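Local coordinates for protein catechol 2,3-dioxygenase (Pseudomonas sp. KL28, PDB 3HPY) that probably cleaves catechol with O2 next to its two hydroxyls, using ferrous iron, to give 2-hydroxy-6-oxohexa-2,4-dienoate in the breakdown of aromatic hydrocarbons, at residues C[10-15]-C[54-59]; C[69-74]-C[118-123]; C[84-89]-C[171-176]; C[91-96]-C[106-111]. One frame throughout, in Å; residues are numbered along the deposited sequence.

Interaction 1: C[10-15]-C[54-59]; sequences GHAQVR and SCYIIR
Parallel pairing inside the mixed beta sheet of the amino-terminal vicinal oxygen chelate (VOC) region joins 10-15 to 56-59, and each face of the pair carries its own kind of side-chain contact. On the face of Ala-12, Val-14, Tyr-56 and Ile-58, the Tyr-56 side chain swings back toward the neighbouring strand, its CG anti to the backbone N (chi1 -155°). Its ring crosses Val-14 obliquely, bringing Val-14 CG2 to 3.8 Å from Tyr-56 CZ, while Ala-12 CB lies 4.0 Å from Tyr-56 CD1 nearer the root. The phenol oxygen bonds to the hydroxyl of Tyr-26, and Cys-217 of strand 213-220 packs on the same face. The opposite face, that of Gln-13 and Ile-57, pairs an amide with an aliphatic chain: the Gln-13 chain bends at chi2 and lays its amide obliquely across Ile-57, with NE2 only 3.3 Å from Ile-57 CB, while OE1 accepts from Arg-42. At the far end Asp-67 OD1 forms salt bridges with both Arg-15 NH1 and Arg-59 NH2, probably offsetting the repulsion of these like charges. Ile-57 O receives two donors: Val-14 N at 2.9 Å, nearly along the C=O axis, and Gln-13 NE2 in a weak, bent bond at 3.1 Å.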
# COMPACT_ATOMS: atom_id res chain seq x y z
N GLY C 10 25.82 -13.36 0.08
CA GLY C 10 26.00 -13.71 -1.32
C GLY C 10 25.21 -14.92 -1.79
O GLY C 10 24.69 -14.92 -2.91
N HIS C 11 25.10 -15.94 -0.95
CA HIS C 11 24.36 -17.13 -1.34
C HIS C 11 24.09 -18.08 -0.18
O HIS C 11 24.79 -18.07 0.84
CB HIS C 11 25.14 -17.86 -2.45
CG HIS C 11 26.52 -18.29 -2.06
ND1 HIS C 11 27.57 -18.34 -2.95
CD2 HIS C 11 27.01 -18.73 -0.88
CE1 HIS C 11 28.65 -18.78 -2.34
NE2 HIS C 11 28.34 -19.03 -1.08
N ALA C 12 23.05 -18.90 -0.33
CA ALA C 12 22.70 -19.88 0.69
C ALA C 12 22.60 -21.26 0.05
O ALA C 12 21.77 -21.47 -0.83
CB ALA C 12 21.37 -19.51 1.34
N GLN C 13 23.44 -22.20 0.47
CA GLN C 13 23.36 -23.55 -0.09
C GLN C 13 22.46 -24.37 0.82
O GLN C 13 22.83 -24.69 1.95
CB GLN C 13 24.74 -24.20 -0.18
CG GLN C 13 24.70 -25.64 -0.70
CD GLN C 13 24.93 -25.75 -2.20
OE1 GLN C 13 26.07 -25.79 -2.66
NE2 GLN C 13 23.85 -25.78 -2.96
N VAL C 14 21.27 -24.69 0.32
CA VAL C 14 20.27 -25.45 1.07
C VAL C 14 19.97 -26.77 0.37
O VAL C 14 19.95 -26.85 -0.86
CB VAL C 14 18.96 -24.62 1.22
CG1 VAL C 14 17.89 -25.44 1.93
CG2 VAL C 14 19.24 -23.35 2.00
N ARG C 15 19.72 -27.80 1.17
CA ARG C 15 19.42 -29.12 0.65
C ARG C 15 17.94 -29.48 0.78
O ARG C 15 17.32 -29.22 1.81
CB ARG C 15 20.28 -30.15 1.40
CG ARG C 15 20.47 -29.85 2.88
CD ARG C 15 21.25 -30.98 3.55
NE ARG C 15 21.18 -30.93 5.01
CZ ARG C 15 21.97 -30.19 5.78
NH1 ARG C 15 22.90 -29.42 5.25
NH2 ARG C 15 21.81 -30.22 7.10
N SER C 54 24.04 -16.11 -8.84
CA SER C 54 23.21 -16.87 -7.91
C SER C 54 23.27 -16.34 -6.49
O SER C 54 24.23 -15.67 -6.11
CB SER C 54 23.67 -18.32 -7.90
OG SER C 54 24.96 -18.40 -7.30
N CYS C 55 22.24 -16.68 -5.71
CA CYS C 55 22.14 -16.30 -4.30
C CYS C 55 21.48 -17.47 -3.53
O CYS C 55 21.49 -17.51 -2.30
CB CYS C 55 21.28 -15.05 -4.13
SG CYS C 55 19.49 -15.35 -4.28
N TYR C 56 20.92 -18.41 -4.26
CA TYR C 56 20.27 -19.57 -3.65
C TYR C 56 20.51 -20.81 -4.50
O TYR C 56 20.22 -20.82 -5.71
CB TYR C 56 18.76 -19.33 -3.52
CG TYR C 56 18.10 -20.14 -2.42
CD1 TYR C 56 18.17 -19.72 -1.09
CD2 TYR C 56 17.39 -21.31 -2.71
CE1 TYR C 56 17.54 -20.44 -0.08
CE2 TYR C 56 16.76 -22.04 -1.70
CZ TYR C 56 16.84 -21.60 -0.39
OH TYR C 56 16.18 -22.29 0.61
N ILE C 57 21.03 -21.86 -3.87
CA ILE C 57 21.32 -23.10 -4.57
C ILE C 57 20.82 -24.31 -3.78
O ILE C 57 21.10 -24.44 -2.59
CB ILE C 57 22.84 -23.28 -4.83
CG1 ILE C 57 23.47 -21.98 -5.35
CG2 ILE C 57 23.05 -24.33 -5.89
CD1 ILE C 57 24.09 -21.11 -4.28
N ILE C 58 20.07 -25.18 -4.45
CA ILE C 58 19.55 -26.36 -3.78
C ILE C 58 20.24 -27.63 -4.24
O ILE C 58 20.71 -27.72 -5.38
CB ILE C 58 18.02 -26.49 -3.98
CG1 ILE C 58 17.66 -26.26 -5.45
CG2 ILE C 58 17.30 -25.50 -3.08
CD1 ILE C 58 16.26 -26.64 -5.80
N ARG C 59 20.29 -28.60 -3.34
CA ARG C 59 20.93 -29.88 -3.59
C ARG C 59 20.13 -31.00 -2.92
O ARG C 59 19.89 -30.96 -1.71
CB ARG C 59 22.35 -29.86 -3.03
CG ARG C 59 23.09 -31.18 -3.10
CD ARG C 59 24.52 -31.03 -2.57
NE ARG C 59 24.58 -30.76 -1.13
CZ ARG C 59 24.57 -31.70 -0.19
NH1 ARG C 59 24.51 -32.98 -0.53
NH2 ARG C 59 24.65 -31.36 1.09

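Interaction 2: C[69-74]-C[118-123]; sequences FGFKVL and IELYAE
Strands 69-73 and 118-121 run parallel, their axes 24° apart and 4.3 Å at closest approach, and a ladder of four backbone bonds alternates between them. Glu-119 N and Tyr-121 N donate to the carbonyls of Phe-69 and Phe-71, while Phe-71 N and Val-73 N donate the other way; Phe-71 N to Glu-119 O is the shortest at 2.7 Å. Only Val-73 N to Tyr-121 O lies in the carbonyl plane, the other donors sitting above it. At Gly-70 the strands close to 4.0 Å between its CA and that of Glu-119, whose CB rests against the glycine backbone.

On this face Tyr-121 takes the crowded first torsion (chi1 66°), folding its ring over Lys-72. The side chains cross at about a right angle: Lys-72 CA stands over the ring face in a CH-pi contact, and Lys-72 CB meets Tyr-121 CZ at 3.8 Å. The extended lysine carries its amine onward to Asp-52 and to Asp-278 of the second subunit. The face of Phe-69, Phe-71, Ile-118 and Leu-120 is apolar. Ile-118 CG2 touches the edge of the Phe-71 ring, 3.9 Å from CD2, and Leu-120 CD1 meets Phe-71 CB. Val-73 and Leu-120 cross at about a right angle, CG1 against CG, and at the pair's end Val-73 CG2 packs on Ala-122 CB at 3.7 Å.

Helix 76-89 packs on Val-73 and Leu-120, while Phe-69 approaches the iron ligand His-154. The pair lies inside the mixed sheet of the amino-terminal VOC region, strand 65-73 neighbouring 9-16 and strand 117-121 neighbouring 107-111.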
# COMPACT_ATOMS: atom_id res chain seq x y z
N PHE C 69 26.52 -20.72 4.17
CA PHE C 69 26.01 -19.39 3.86
C PHE C 69 27.20 -18.48 3.53
O PHE C 69 28.09 -18.30 4.36
CB PHE C 69 25.25 -18.85 5.07
CG PHE C 69 24.45 -17.61 4.77
CD1 PHE C 69 24.83 -16.38 5.28
CD2 PHE C 69 23.29 -17.69 3.99
CE1 PHE C 69 24.08 -15.24 5.02
CE2 PHE C 69 22.54 -16.56 3.73
CZ PHE C 69 22.93 -15.33 4.24
N GLY C 70 27.20 -17.91 2.34
CA GLY C 70 28.30 -17.06 1.94
C GLY C 70 28.03 -15.56 1.86
O GLY C 70 26.90 -15.13 1.69
N PHE C 71 29.11 -14.79 1.97
CA PHE C 71 29.04 -13.33 1.91
C PHE C 71 30.02 -12.80 0.86
O PHE C 71 31.20 -13.16 0.86
CB PHE C 71 29.44 -12.72 3.25
CG PHE C 71 28.43 -12.91 4.34
CD1 PHE C 71 27.38 -12.01 4.48
CD2 PHE C 71 28.56 -13.95 5.27
CE1 PHE C 71 26.49 -12.13 5.53
CE2 PHE C 71 27.66 -14.07 6.33
CZ PHE C 71 26.63 -13.16 6.46
N LYS C 72 29.55 -11.93 -0.03
CA LYS C 72 30.45 -11.36 -1.03
C LYS C 72 31.20 -10.22 -0.36
O LYS C 72 30.62 -9.48 0.44
CB LYS C 72 29.68 -10.84 -2.24
CG LYS C 72 30.60 -10.25 -3.29
CD LYS C 72 29.92 -10.04 -4.62
CE LYS C 72 30.89 -9.41 -5.61
NZ LYS C 72 30.31 -9.38 -6.98
N VAL C 73 32.50 -10.09 -0.65
CA VAL C 73 33.30 -9.00 -0.07
C VAL C 73 33.67 -8.02 -1.18
O VAL C 73 33.46 -8.30 -2.36
CB VAL C 73 34.59 -9.53 0.61
CG1 VAL C 73 34.24 -10.60 1.65
CG2 VAL C 73 35.56 -10.08 -0.43
N LEU C 74 34.25 -6.87 -0.82
CA LEU C 74 34.58 -5.86 -1.82
C LEU C 74 35.40 -6.38 -3.00
O LEU C 74 34.97 -6.24 -4.16
CB LEU C 74 35.29 -4.68 -1.16
CG LEU C 74 35.39 -3.39 -2.00
CD1 LEU C 74 34.01 -2.89 -2.43
CD2 LEU C 74 36.08 -2.33 -1.17
N ILE C 118 30.48 -20.81 7.18
CA ILE C 118 30.35 -19.51 6.54
C ILE C 118 31.34 -19.42 5.38
O ILE C 118 32.42 -19.99 5.43
CB ILE C 118 30.66 -18.38 7.54
CG1 ILE C 118 29.85 -18.58 8.82
CG2 ILE C 118 30.33 -17.03 6.92
CD1 ILE C 118 28.35 -18.44 8.64
N GLU C 119 30.95 -18.71 4.33
CA GLU C 119 31.80 -18.55 3.16
C GLU C 119 31.99 -17.08 2.82
O GLU C 119 31.10 -16.27 3.05
CB GLU C 119 31.20 -19.27 1.95
CG GLU C 119 31.67 -20.71 1.78
CD GLU C 119 31.17 -21.32 0.49
OE1 GLU C 119 30.92 -20.56 -0.47
OE2 GLU C 119 31.03 -22.57 0.42
N LEU C 120 33.16 -16.75 2.29
CA LEU C 120 33.49 -15.38 1.88
C LEU C 120 34.10 -15.47 0.49
O LEU C 120 35.04 -16.25 0.27
CB LEU C 120 34.50 -14.77 2.86
CG LEU C 120 34.02 -13.82 3.97
CD1 LEU C 120 32.76 -14.33 4.63
CD2 LEU C 120 35.12 -13.67 4.98
N TYR C 121 33.57 -14.71 -0.46
CA TYR C 121 34.10 -14.72 -1.81
C TYR C 121 34.05 -13.32 -2.38
O TYR C 121 33.26 -12.49 -1.93
CB TYR C 121 33.28 -15.64 -2.72
CG TYR C 121 31.86 -15.18 -2.95
CD1 TYR C 121 30.86 -15.42 -2.00
CD2 TYR C 121 31.50 -14.52 -4.13
CE1 TYR C 121 29.54 -15.02 -2.23
CE2 TYR C 121 30.18 -14.12 -4.37
CZ TYR C 121 29.21 -14.38 -3.41
OH TYR C 121 27.90 -14.03 -3.68
N ALA C 122 34.88 -13.06 -3.38
CA ALA C 122 34.92 -11.75 -4.01
C ALA C 122 34.50 -11.82 -5.46
O ALA C 122 34.25 -10.79 -6.09
CB ALA C 122 36.33 -11.17 -3.91
N GLU C 123 34.41 -13.02 -6.00
CA GLU C 123 34.04 -13.16 -7.40
C GLU C 123 32.83 -14.03 -7.68
O GLU C 123 32.61 -15.07 -7.06
CB GLU C 123 35.25 -13.68 -8.19
CG GLU C 123 36.43 -12.72 -8.23
CD GLU C 123 37.63 -13.29 -8.98
OE1 GLU C 123 37.46 -13.65 -10.17
OE2 GLU C 123 38.73 -13.38 -8.39

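Interaction 3: C[84-89]-C[171-176]; sequences ADLQAY and EVLGFY
Val-172 makes most of the direct contact with helix 76-89, and its two methyls divide the work. CG2 stands over one face of the Tyr-89 ring, offset toward the rim, 3.6 Å from Tyr-89 CD1: a CH-pi contact made possible by the tyrosine CG lying anti to its backbone N (chi1 -167°), which throws the ring across the gap. CG1 turns toward the preceding helical turn, where it meets Leu-86 CD2 at 3.8 Å and lies beside Asp-85 CB. Leu-86 then touches Leu-173 more loosely, CD2 to CD2 at 4.4 Å, toward the buried interior. Ile-168 of helix 162-171 touches both Tyr-89 and Leu-173.

The outer margins are polar and looser. Glu-171 OE1 lies at the edge of the Tyr-89 ring, with the carboxylate turned 82° from the ring plane, yet remains 4.1 Å from Tyr-89 OH, whose bond is instead made with Lys-167. On the other margin one water spans the gap, donating to Val-172 O at 3.0 Å and, weakly, to Asp-85 OD2. That carboxylate also forms a salt bridge with Lys-81.

Gly-174, with positive phi, turns the chain toward strand 176-182. Far from the iron, this is interdomain packing between the amino- and carboxy-terminal halves. Its chemistry is chiefly methyl against methyl and methyl against ring, with the direct fit concentrated on one valine and the polar link made through water.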
# COMPACT_ATOMS: atom_id res chain seq x y z
N ALA C 84 43.17 -13.85 6.30
CA ALA C 84 44.28 -13.67 7.24
C ALA C 84 43.83 -13.29 8.65
O ALA C 84 44.38 -13.78 9.64
CB ALA C 84 45.26 -12.64 6.72
N ASP C 85 42.85 -12.40 8.74
CA ASP C 85 42.35 -11.95 10.03
C ASP C 85 41.61 -13.08 10.74
O ASP C 85 41.58 -13.14 11.97
CB ASP C 85 41.41 -10.76 9.87
CG ASP C 85 42.07 -9.58 9.17
OD1 ASP C 85 43.26 -9.31 9.45
OD2 ASP C 85 41.40 -8.91 8.34
N LEU C 86 41.02 -13.98 9.97
CA LEU C 86 40.31 -15.11 10.55
C LEU C 86 41.32 -16.09 11.15
O LEU C 86 41.09 -16.66 12.22
CB LEU C 86 39.46 -15.82 9.49
CG LEU C 86 38.18 -15.09 9.05
CD1 LEU C 86 37.64 -15.72 7.78
CD2 LEU C 86 37.14 -15.15 10.18
N GLN C 87 42.43 -16.28 10.46
CA GLN C 87 43.45 -17.19 10.97
C GLN C 87 44.17 -16.58 12.16
O GLN C 87 44.45 -17.27 13.13
CB GLN C 87 44.45 -17.55 9.87
CG GLN C 87 43.81 -18.09 8.62
CD GLN C 87 44.84 -18.59 7.65
OE1 GLN C 87 44.73 -18.36 6.44
NE2 GLN C 87 45.85 -19.28 8.16
N ALA C 88 44.48 -15.29 12.08
CA ALA C 88 45.17 -14.62 13.19
C ALA C 88 44.30 -14.70 14.44
O ALA C 88 44.81 -14.78 15.56
CB ALA C 88 45.44 -13.15 12.83
N TYR C 89 42.98 -14.70 14.23
CA TYR C 89 42.00 -14.77 15.31
C TYR C 89 42.01 -16.16 15.92
O TYR C 89 41.64 -16.35 17.07
CB TYR C 89 40.59 -14.47 14.77
CG TYR C 89 39.56 -14.21 15.85
CD1 TYR C 89 39.56 -13.02 16.57
CD2 TYR C 89 38.60 -15.18 16.18
CE1 TYR C 89 38.63 -12.78 17.58
CE2 TYR C 89 37.67 -14.95 17.20
CZ TYR C 89 37.69 -13.75 17.90
OH TYR C 89 36.77 -13.53 18.90
N GLU C 171 34.20 -8.25 15.65
CA GLU C 171 35.61 -7.92 15.81
C GLU C 171 36.46 -8.36 14.62
O GLU C 171 37.58 -7.88 14.46
CB GLU C 171 36.15 -8.54 17.10
CG GLU C 171 35.44 -8.03 18.33
CD GLU C 171 36.18 -8.34 19.62
OE1 GLU C 171 36.66 -9.48 19.79
OE2 GLU C 171 36.28 -7.43 20.47
N VAL C 172 35.93 -9.23 13.77
CA VAL C 172 36.68 -9.70 12.62
C VAL C 172 36.05 -9.39 11.25
O VAL C 172 36.74 -8.92 10.34
CB VAL C 172 36.92 -11.22 12.71
CG1 VAL C 172 37.84 -11.68 11.59
CG2 VAL C 172 37.51 -11.57 14.06
N LEU C 173 34.75 -9.65 11.10
CA LEU C 173 34.05 -9.42 9.83
C LEU C 173 33.49 -8.01 9.61
O LEU C 173 32.82 -7.76 8.61
CB LEU C 173 32.91 -10.43 9.66
CG LEU C 173 33.27 -11.90 9.42
CD1 LEU C 173 34.43 -11.98 8.43
CD2 LEU C 173 33.66 -12.57 10.71
N GLY C 174 33.75 -7.11 10.55
CA GLY C 174 33.26 -5.75 10.40
C GLY C 174 31.76 -5.59 10.56
O GLY C 174 31.16 -4.68 9.99
N PHE C 175 31.14 -6.48 11.34
CA PHE C 175 29.71 -6.37 11.57
C PHE C 175 29.48 -5.59 12.86
O PHE C 175 30.44 -5.26 13.57
CB PHE C 175 29.06 -7.75 11.70
CG PHE C 175 28.88 -8.45 10.40
CD1 PHE C 175 29.98 -8.78 9.60
CD2 PHE C 175 27.61 -8.79 9.96
CE1 PHE C 175 29.80 -9.45 8.38
CE2 PHE C 175 27.41 -9.46 8.75
CZ PHE C 175 28.51 -9.79 7.96
N TYR C 176 28.23 -5.27 13.14
CA TYR C 176 27.88 -4.54 14.35
C TYR C 176 26.47 -4.89 14.77
O TYR C 176 25.62 -5.17 13.93
CB TYR C 176 28.01 -3.03 14.14
CG TYR C 176 26.97 -2.39 13.23
CD1 TYR C 176 25.89 -1.68 13.76
CD2 TYR C 176 27.11 -2.45 11.85
CE1 TYR C 176 24.98 -1.03 12.93
CE2 TYR C 176 26.21 -1.81 11.00
CZ TYR C 176 25.15 -1.10 11.55
OH TYR C 176 24.26 -0.46 10.71
O HOH W 1 39.61 -7.96 10.41

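Interaction 4: C[91-96]-C[106-111]; sequences LTTTRI and ERVRFE
Strands 93-96 and 107-111 form an antiparallel beta hairpin at one edge of the amino-terminal sheet, and its first shell is backbone. Thr-94 and Arg-109 are a hydrogen-bonded pair, Thr-94 N to Arg-109 O at 2.7 Å and Arg-109 N to Thr-94 O at 2.8 Å, both in the carbonyl plane. Ile-96 and Arg-107 form a second such pair with slightly longer bonds, Ile-96 N approaching nearly along the Arg-107 C=O axis. Toward Leu-91 a water links the two segments, donating to Thr-92 O and accepting from Glu-111 N.

Next come the side chains, where aliphatic groups lie against guanidinium planes. Ile-96 serves two arginines: its CG2 sits over the centre of the Arg-107 guanidinium, 3.4 Å from Arg-107 CZ, while its CD1 reaches Arg-109 CB at 3.4 Å and lies over a face of that guanidinium. On the opposite face the Arg-95 chain bends at chi2 and chi3, folding its guanidinium over Val-108. Glu-106 OE2 lies at the edge of the same group in a long salt bridge, 3.7 Å from Arg-95 NE, the planes almost perpendicular.

An outer shell of acids pairs with these cations. Arg-95 forms salt bridges with Asp-83 and Glu-80 of helix 76-89, and Asp-83 also bonds the Thr-93 hydroxyl. Glu-119 bridges Arg-107 and Arg-109, probably easing their repulsion; Glu-100 takes a second arm of Arg-107, and Arg-109 makes a cation-pi contact with Phe-68. Against one face of the Arg-95 guanidinium, Val-108 CG2 stands 3.4 Å from Arg-95 NH1.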
# COMPACT_ATOMS: atom_id res chain seq x y z
N LEU C 91 40.82 -19.01 13.92
CA LEU C 91 39.90 -19.86 13.18
C LEU C 91 40.62 -20.55 12.03
O LEU C 91 41.49 -19.96 11.39
CB LEU C 91 38.72 -19.04 12.64
CG LEU C 91 37.77 -18.42 13.67
CD1 LEU C 91 36.82 -17.45 12.98
CD2 LEU C 91 36.99 -19.51 14.38
N THR C 92 40.26 -21.80 11.78
CA THR C 92 40.87 -22.53 10.69
C THR C 92 40.04 -22.26 9.44
O THR C 92 38.81 -22.36 9.48
CB THR C 92 40.87 -24.04 10.97
OG1 THR C 92 41.41 -24.27 12.28
CG2 THR C 92 41.73 -24.76 9.94
N THR C 93 40.71 -21.91 8.35
CA THR C 93 40.01 -21.62 7.11
C THR C 93 40.32 -22.60 5.99
O THR C 93 41.41 -23.19 5.94
CB THR C 93 40.35 -20.19 6.61
OG1 THR C 93 41.71 -20.14 6.18
CG2 THR C 93 40.13 -19.18 7.71
N THR C 94 39.35 -22.77 5.10
CA THR C 94 39.48 -23.67 3.96
C THR C 94 39.28 -22.85 2.70
O THR C 94 38.29 -22.13 2.57
CB THR C 94 38.40 -24.76 4.00
OG1 THR C 94 38.36 -25.36 5.30
CG2 THR C 94 38.70 -25.84 2.96
N ARG C 95 40.22 -22.95 1.76
CA ARG C 95 40.08 -22.19 0.53
C ARG C 95 39.50 -23.04 -0.60
O ARG C 95 40.22 -23.83 -1.22
CB ARG C 95 41.44 -21.61 0.12
CG ARG C 95 41.46 -20.96 -1.25
CD ARG C 95 40.74 -19.62 -1.29
NE ARG C 95 41.62 -18.50 -0.99
CZ ARG C 95 41.96 -18.10 0.23
NH1 ARG C 95 41.48 -18.73 1.29
NH2 ARG C 95 42.78 -17.07 0.38
N ILE C 96 38.20 -22.90 -0.85
CA ILE C 96 37.55 -23.64 -1.93
C ILE C 96 37.96 -23.01 -3.25
O ILE C 96 37.80 -21.80 -3.45
CB ILE C 96 36.00 -23.58 -1.83
CG1 ILE C 96 35.50 -24.34 -0.60
CG2 ILE C 96 35.38 -24.20 -3.07
CD1 ILE C 96 35.78 -23.65 0.72
N GLU C 106 37.00 -18.45 -6.20
CA GLU C 106 37.38 -19.17 -5.01
C GLU C 106 36.82 -18.43 -3.80
O GLU C 106 36.67 -17.21 -3.83
CB GLU C 106 38.89 -19.26 -4.92
CG GLU C 106 39.51 -17.91 -4.84
CD GLU C 106 41.00 -17.98 -4.64
OE1 GLU C 106 41.60 -16.91 -4.44
OE2 GLU C 106 41.57 -19.09 -4.67
N ARG C 107 36.51 -19.19 -2.76
CA ARG C 107 35.93 -18.63 -1.54
C ARG C 107 36.61 -19.18 -0.29
O ARG C 107 37.12 -20.30 -0.29
CB ARG C 107 34.44 -18.96 -1.48
CG ARG C 107 33.88 -19.55 -2.77
CD ARG C 107 32.97 -20.72 -2.48
NE ARG C 107 32.94 -21.67 -3.59
CZ ARG C 107 32.30 -22.84 -3.56
NH1 ARG C 107 31.62 -23.21 -2.48
NH2 ARG C 107 32.36 -23.63 -4.62
N VAL C 108 36.59 -18.39 0.77
CA VAL C 108 37.19 -18.78 2.04
C VAL C 108 36.07 -19.29 2.93
O VAL C 108 35.11 -18.57 3.18
CB VAL C 108 37.86 -17.57 2.72
CG1 VAL C 108 38.65 -18.02 3.93
CG2 VAL C 108 38.74 -16.84 1.74
N ARG C 109 36.18 -20.54 3.38
CA ARG C 109 35.14 -21.12 4.24
C ARG C 109 35.69 -21.50 5.60
O ARG C 109 36.80 -22.01 5.72
CB ARG C 109 34.52 -22.36 3.58
CG ARG C 109 33.30 -22.90 4.33
CD ARG C 109 32.87 -24.26 3.82
NE ARG C 109 32.48 -24.25 2.41
CZ ARG C 109 32.14 -25.33 1.72
NH1 ARG C 109 32.14 -26.52 2.31
NH2 ARG C 109 31.79 -25.24 0.44
N PHE C 110 34.90 -21.24 6.64
CA PHE C 110 35.31 -21.56 8.00
C PHE C 110 34.07 -21.98 8.79
O PHE C 110 32.94 -21.78 8.34
CB PHE C 110 36.00 -20.36 8.64
CG PHE C 110 35.12 -19.15 8.79
CD1 PHE C 110 34.34 -18.98 9.93
CD2 PHE C 110 35.07 -18.18 7.79
CE1 PHE C 110 33.52 -17.85 10.08
CE2 PHE C 110 34.26 -17.05 7.93
CZ PHE C 110 33.49 -16.89 9.07
N GLU C 111 34.29 -22.56 9.97
CA GLU C 111 33.18 -23.00 10.80
C GLU C 111 33.09 -22.14 12.05
O GLU C 111 34.11 -21.82 12.67
CB GLU C 111 33.36 -24.48 11.20
CG GLU C 111 32.11 -25.11 11.83
CD GLU C 111 32.35 -26.52 12.37
OE1 GLU C 111 32.89 -27.37 11.63
OE2 GLU C 111 31.99 -26.76 13.55
O HOH W 2 36.80 -23.04 11.06

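Interactions 1, 2 and 4 belong to one mixed sheet. Interactions 1 and 2 meet where strands 9-16 and 65-73 adjoin, through Gly-10 N to Gly-70 O at 2.6 Å, probably a hydrogen bond, at a classic beta bulge. Interactions 2 and 4 share the next seam, where Leu-120 O lies 2.7 Å from Val-108 N. Interaction 3 ties this sheet's helix to the carboxy-terminal half: Leu-86 CD1 packs on Phe-110 CD2 of interaction 4 at 3.6 Å, and Leu-173 on Leu-120 of interaction 2. The iron lies about 10 Å from the Phe-69 side chain and about 12 Å from that of Tyr-56, whereas interactions 3 and 4 lie away from the catechol pocket.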